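Immunomodulatory active chitinase (Trichuris suis, PDB 6G9C) probably binds and hydrolyses chitin as a family 18 glycosyl hydrolase and has immunomodulatory properties in inflammatory lung disease. Local coordinates at residues Ser378-Thr381 against Glu382-Gly385. Sequence-based numbering, arbitrary orientation.
Sequences SFCT and EHNG
E382 and H383 form the corner of a tight turn whose flanks are T381 and N384, and the imidazole of H383 reaches back to C380. E382 starts the corner: its CG lies over one face of the H383 ring, 3.3 Å above the plane and displaced toward the rim. The ring meets C380 with an edge. CG of H383 sits beside its backbone N (chi1 -35°), anti to the carbonyl carbon, which turns CD2 toward C380 CB, 3.4 Å away and near the ring plane. C380 SG also lies at that edge, 5.0 Å from the centroid of the H383 ring. At this same edge NE2 of H383 is hydrogen-bonded to the hydroxyl of Y311, which would help fix the rotation of the ring. N384 closes the turn: its N donates to T381 O over 3.2 Å, nearly straight at 167°. N384 and G385 both have positive phi; G385 N gives a 3.0 Å bond to a water that donates to C380 O at 2.6 Å; H383 N adds a weak bond to the same water. A disulfide ties C380 to C315 and pins this surface loop, between strand 364-368 and helix 392-398, beside helix 311-319. This is a type I beta turn, T381 to N384, with a water linking C380 before it to G385 after it, at the disulfide-anchored surface of a family 18 (TIM-barrel) chitinase.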
loop_
_atom_site.group_PDB
_atom_site.type_symbol
_atom_site.label_atom_id
_atom_site.label_comp_id
_atom_site.label_asym_id
_atom_site.label_seq_id
_atom_site.Cartn_x
_atom_site.Cartn_y
_atom_site.Cartn_z
ATOM N N SER A 378 -5.577 -2.538 -28.592
ATOM C CA SER A 378 -5.833 -3.654 -29.503
ATOM C C SER A 378 -6.960 -3.395 -30.495
ATOM O O SER A 378 -7.124 -4.184 -31.437
ATOM C CB SER A 378 -6.165 -4.922 -28.706
ATOM O OG SER A 378 -7.450 -4.802 -28.099
ATOM N N PHE A 379 -7.745 -2.334 -30.306
ATOM C CA PHE A 379 -8.884 -2.067 -31.174
ATOM C C PHE A 379 -8.622 -0.996 -32.223
ATOM O O PHE A 379 -9.206 -1.064 -33.306
ATOM C CB PHE A 379 -10.099 -1.644 -30.342
ATOM C CG PHE A 379 -10.750 -2.772 -29.590
ATOM C CD1 PHE A 379 -11.703 -3.575 -30.210
ATOM C CD2 PHE A 379 -10.427 -3.019 -28.259
ATOM C CE1 PHE A 379 -12.319 -4.611 -29.520
ATOM C CE2 PHE A 379 -11.046 -4.049 -27.555
ATOM C CZ PHE A 379 -11.989 -4.851 -28.191
ATOM N N CYS A 380 -7.791 0.005 -31.934
ATOM C CA CYS A 380 -7.579 1.113 -32.857
ATOM C C CYS A 380 -6.273 0.945 -33.629
ATOM O O CYS A 380 -5.275 0.443 -33.101
ATOM C CB CYS A 380 -7.560 2.450 -32.113
ATOM S SG CYS A 380 -8.937 2.723 -30.949
ATOM N N THR A 381 -6.272 1.399 -34.884
ATOM C CA THR A 381 -5.063 1.317 -35.703
ATOM C C THR A 381 -4.359 2.654 -35.892
ATOM O O THR A 381 -3.145 2.671 -36.100
ATOM C CB THR A 381 -5.381 0.732 -37.081
ATOM O OG1 THR A 381 -6.037 1.720 -37.887
ATOM C CG2 THR A 381 -6.269 -0.495 -36.951
ATOM N N GLU A 382 -5.075 3.779 -35.805
ATOM C CA GLU A 382 -4.465 5.064 -36.136
ATOM C C GLU A 382 -3.439 5.528 -35.108
ATOM O O GLU A 382 -2.707 6.484 -35.389
ATOM C CB GLU A 382 -5.549 6.135 -36.317
ATOM C CG GLU A 382 -5.797 6.995 -35.081
ATOM C CD GLU A 382 -7.008 7.905 -35.218
ATOM O OE1 GLU A 382 -7.997 7.465 -35.821
ATOM O OE2 GLU A 382 -6.979 9.043 -34.706
ATOM N N HIS A 383 -3.357 4.884 -33.939
ATOM C CA HIS A 383 -2.392 5.258 -32.909
ATOM C C HIS A 383 -1.195 4.310 -32.826
ATOM O O HIS A 383 -0.353 4.475 -31.935
ATOM C CB HIS A 383 -3.075 5.336 -31.529
ATOM C CG HIS A 383 -4.491 5.830 -31.569
ATOM N ND1 HIS A 383 -4.816 7.150 -31.803
ATOM C CD2 HIS A 383 -5.667 5.182 -31.382
ATOM C CE1 HIS A 383 -6.129 7.292 -31.769
ATOM N NE2 HIS A 383 -6.668 6.113 -31.515
ATOM N N ASN A 384 -1.105 3.322 -33.720
ATOM C CA ASN A 384 0.013 2.367 -33.755
ATOM C C ASN A 384 0.121 1.560 -32.461
ATOM O O ASN A 384 1.214 1.330 -31.943
ATOM C CB ASN A 384 1.341 3.064 -34.066
ATOM C CG ASN A 384 1.237 4.032 -35.229
ATOM O OD1 ASN A 384 1.208 3.626 -36.391
ATOM N ND2 ASN A 384 1.192 5.323 -34.920
ATOM N N GLY A 385 -1.018 1.108 -31.945
ATOM C CA GLY A 385 -1.017 0.241 -30.784
ATOM C C GLY A 385 -0.827 0.942 -29.460
ATOM O O GLY A 385 -0.600 0.269 -28.445
HETATM O O HOH W 1 -3.667 2.380 -32.372
#